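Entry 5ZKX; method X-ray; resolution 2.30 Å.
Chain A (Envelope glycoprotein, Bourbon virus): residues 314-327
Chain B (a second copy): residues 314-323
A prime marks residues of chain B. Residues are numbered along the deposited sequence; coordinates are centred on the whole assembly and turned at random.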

# COMPACT_ATOMS: atom_id res chain seq x y z
N VAL A 314 31.71 19.70 -22.19
CA VAL A 314 32.78 20.68 -21.97
C VAL A 314 34.14 20.03 -22.13
O VAL A 314 35.06 20.61 -22.73
CB VAL A 314 32.62 21.33 -20.59
CG1 VAL A 314 33.90 22.02 -20.16
CG2 VAL A 314 31.45 22.31 -20.60
N LEU A 315 34.29 18.80 -21.63
CA LEU A 315 35.58 18.12 -21.72
C LEU A 315 35.95 17.82 -23.17
O LEU A 315 37.11 18.00 -23.56
CB LEU A 315 35.55 16.83 -20.91
CG LEU A 315 35.63 16.97 -19.39
CD1 LEU A 315 35.95 15.63 -18.75
CD2 LEU A 315 36.67 18.01 -18.99
N THR A 316 34.99 17.38 -23.98
CA THR A 316 35.31 17.05 -25.36
C THR A 316 35.66 18.30 -26.16
O THR A 316 36.49 18.24 -27.07
CB THR A 316 34.14 16.32 -26.03
OG1 THR A 316 32.97 17.13 -25.99
CG2 THR A 316 33.87 15.00 -25.32
N LYS A 317 35.05 19.44 -25.83
CA LYS A 317 35.41 20.69 -26.49
C LYS A 317 36.82 21.11 -26.11
O LYS A 317 37.60 21.53 -26.98
CB LYS A 317 34.41 21.78 -26.13
CG LYS A 317 33.00 21.50 -26.62
CD LYS A 317 32.05 22.64 -26.28
CE LYS A 317 30.65 22.34 -26.79
NZ LYS A 317 29.70 23.41 -26.39
N LEU A 318 37.17 21.01 -24.83
CA LEU A 318 38.52 21.34 -24.39
C LEU A 318 39.54 20.40 -25.02
O LEU A 318 40.57 20.85 -25.54
CB LEU A 318 38.60 21.28 -22.87
CG LEU A 318 37.78 22.30 -22.08
CD1 LEU A 318 37.94 22.07 -20.59
CD2 LEU A 318 38.20 23.71 -22.45
N MET A 319 39.25 19.10 -25.01
CA MET A 319 40.20 18.12 -25.53
C MET A 319 40.35 18.23 -27.04
O MET A 319 41.44 17.97 -27.57
CB MET A 319 39.76 16.71 -25.13
CG MET A 319 39.92 16.41 -23.65
SD MET A 319 39.49 14.72 -23.18
CE MET A 319 40.76 13.80 -24.03
N ASN A 320 39.28 18.60 -27.75
CA ASN A 320 39.39 18.81 -29.19
C ASN A 320 40.38 19.92 -29.51
O ASN A 320 41.22 19.78 -30.40
CB ASN A 320 38.01 19.12 -29.77
CG ASN A 320 37.27 17.87 -30.24
OD1 ASN A 320 37.87 16.83 -30.47
ND2 ASN A 320 35.95 17.98 -30.38
N LYS A 321 40.29 21.04 -28.78
CA LYS A 321 41.23 22.14 -28.99
C LYS A 321 42.64 21.76 -28.54
O LYS A 321 43.63 22.18 -29.15
CB LYS A 321 40.77 23.39 -28.24
CG LYS A 321 39.37 23.86 -28.58
CD LYS A 321 38.91 24.91 -27.58
CE LYS A 321 37.49 25.38 -27.87
NZ LYS A 321 37.42 26.11 -29.16
N MET A 322 42.75 20.99 -27.45
CA MET A 322 44.07 20.58 -26.97
C MET A 322 44.77 19.68 -27.97
O MET A 322 45.98 19.81 -28.19
CB MET A 322 43.94 19.87 -25.62
CG MET A 322 43.55 20.75 -24.47
SD MET A 322 43.22 19.77 -22.99
CE MET A 322 44.77 18.91 -22.81
N VAL A 323 44.03 18.76 -28.58
CA VAL A 323 44.63 17.88 -29.58
C VAL A 323 44.97 18.67 -30.84
O VAL A 323 46.02 18.45 -31.46
CB VAL A 323 43.70 16.69 -29.87
CG1 VAL A 323 43.95 16.13 -31.25
CG2 VAL A 323 43.88 15.61 -28.82
N SER A 324 44.10 19.60 -31.23
CA SER A 324 44.39 20.44 -32.39
C SER A 324 45.68 21.21 -32.21
O SER A 324 46.40 21.47 -33.18
CB SER A 324 43.22 21.39 -32.64
OG SER A 324 43.44 22.15 -33.82
N SER A 325 46.01 21.58 -30.97
CA SER A 325 47.26 22.26 -30.69
C SER A 325 48.44 21.28 -30.69
O SER A 325 49.47 21.55 -31.31
CB SER A 325 47.17 22.98 -29.35
OG SER A 325 48.37 23.68 -29.07
N LEU A 326 48.29 20.14 -30.01
CA LEU A 326 49.41 19.22 -29.88
C LEU A 326 49.67 18.45 -31.17
O LEU A 326 50.83 18.13 -31.47
CB LEU A 326 49.16 18.25 -28.73
CG LEU A 326 50.22 17.17 -28.50
CD1 LEU A 326 51.59 17.79 -28.29
CD2 LEU A 326 49.85 16.29 -27.32
N ALA A 327 48.62 18.15 -31.94
CA ALA A 327 48.81 17.40 -33.18
C ALA A 327 49.57 18.19 -34.23
O ALA A 327 50.10 17.59 -35.17
CB ALA A 327 47.46 16.95 -33.74
N VAL B 314 36.82 5.87 -22.28
CA VAL B 314 37.27 6.46 -23.53
C VAL B 314 38.17 7.66 -23.26
O VAL B 314 39.20 7.86 -23.92
CB VAL B 314 36.06 6.84 -24.40
CG1 VAL B 314 36.46 7.82 -25.49
CG2 VAL B 314 35.44 5.59 -24.99
N LEU B 315 37.82 8.47 -22.26
CA LEU B 315 38.61 9.66 -21.96
C LEU B 315 40.00 9.29 -21.47
O LEU B 315 40.99 9.92 -21.86
CB LEU B 315 37.89 10.53 -20.92
CG LEU B 315 36.69 11.34 -21.41
CD1 LEU B 315 36.32 12.39 -20.39
CD2 LEU B 315 36.98 11.98 -22.76
N THR B 316 40.10 8.28 -20.60
CA THR B 316 41.41 7.90 -20.08
C THR B 316 42.30 7.32 -21.18
O THR B 316 43.52 7.50 -21.14
CB THR B 316 41.27 6.91 -18.93
OG1 THR B 316 40.59 5.73 -19.38
CG2 THR B 316 40.50 7.53 -17.78
N LYS B 317 41.70 6.62 -22.15
CA LYS B 317 42.49 6.11 -23.27
C LYS B 317 43.00 7.25 -24.14
O LYS B 317 44.16 7.25 -24.55
CB LYS B 317 41.64 5.14 -24.09
CG LYS B 317 41.23 3.89 -23.33
CD LYS B 317 40.44 2.94 -24.21
CE LYS B 317 40.05 1.69 -23.44
NZ LYS B 317 39.21 0.79 -24.27
N LEU B 318 42.14 8.23 -24.42
CA LEU B 318 42.56 9.39 -25.19
C LEU B 318 43.64 10.17 -24.46
O LEU B 318 44.66 10.55 -25.04
CB LEU B 318 41.36 10.28 -25.49
CG LEU B 318 40.27 9.71 -26.40
CD1 LEU B 318 39.12 10.69 -26.55
CD2 LEU B 318 40.84 9.34 -27.75
N MET B 319 43.42 10.42 -23.16
CA MET B 319 44.37 11.22 -22.39
C MET B 319 45.70 10.50 -22.20
O MET B 319 46.75 11.15 -22.14
CB MET B 319 43.76 11.59 -21.03
CG MET B 319 42.63 12.60 -21.13
SD MET B 319 41.96 13.10 -19.53
CE MET B 319 43.36 13.96 -18.83
N ASN B 320 45.68 9.17 -22.10
CA ASN B 320 46.93 8.42 -22.00
C ASN B 320 47.78 8.62 -23.25
O ASN B 320 48.99 8.85 -23.15
CB ASN B 320 46.62 6.93 -21.79
CG ASN B 320 46.55 6.56 -20.32
OD1 ASN B 320 47.06 7.27 -19.45
ND2 ASN B 320 45.92 5.42 -20.03
N LYS B 321 47.16 8.55 -24.43
CA LYS B 321 47.90 8.78 -25.67
C LYS B 321 48.32 10.24 -25.80
O LYS B 321 49.40 10.53 -26.34
CB LYS B 321 47.05 8.38 -26.88
CG LYS B 321 46.54 6.95 -26.86
CD LYS B 321 45.49 6.75 -27.94
CE LYS B 321 44.93 5.34 -27.93
NZ LYS B 321 45.96 4.35 -28.30
N MET B 322 47.48 11.17 -25.35
CA MET B 322 47.82 12.58 -25.44
C MET B 322 49.03 12.91 -24.57
O MET B 322 49.90 13.69 -24.97
CB MET B 322 46.63 13.45 -25.04
CG MET B 322 45.48 13.45 -26.01
SD MET B 322 44.06 14.31 -25.32
CE MET B 322 44.78 15.92 -24.98
N VAL B 323 49.08 12.35 -23.37
CA VAL B 323 50.22 12.59 -22.49
C VAL B 323 51.47 11.91 -23.04
O VAL B 323 52.57 12.47 -22.99
CB VAL B 323 49.89 12.13 -21.06
CG1 VAL B 323 51.16 11.80 -20.30
CG2 VAL B 323 49.11 13.21 -20.33

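The two stretches are helical segments from two copies of the envelope glycoprotein, running in nearly the same direction at 25° to one another, with their axes 11.6 Å apart at closest approach. No hydrogen bond passes between them; the contact rests on apolar packing, which buries 409 Å² in total.

Along chain B, Val314′ makes no contact, and the first residue to engage is Leu315′, whose CA-to-CB bond points toward chain A. Its forked end lets two methyls reach two partners: CD1 lies 3.7 Å from CD1 of Leu315, so the same residue of each copy meets its counterpart, while CD2 packs 3.7 Å from SD of Met319. The CA-to-CB bond of Thr316′ points away and Lys317′ is out of reach, which leaves the charged amine of the lysine outside the apolar seam.

Leu318′, one helical turn before Met322′, contributes its CB, 3.9 Å from CE of Met319. Met319′ follows, its CA-to-CB bond directed sideways, with its CG 3.7 Å from that same CE of Met319. Together with Leu315′ and Met322′, these two residues form the hole that receives Met319 as a knob. The long, unbranched methionine, with chi1 m, chi2 t and chi3 p, reaches across the gap and ends in a methyl group that fits among the four side chains.

Asn320′ and Lys321′ take no part. Met322′ completes the hole and loses more area to the partner than any other residue, 118 Å². Its long thioether lets SD and CE touch different chain A residues: SD lies 3.6 Å from CE of Met319 and 3.7 Å from CG2 of Val323, and CE meets CE of Met322 at 3.7 Å. The backbone O of Met322′ is also approached by CD2 of Leu326 at 3.5 Å, a van der Waals contact. The CA-to-CB bond of Val323′ points away, so Met322′ is the last residue of this segment to make contact.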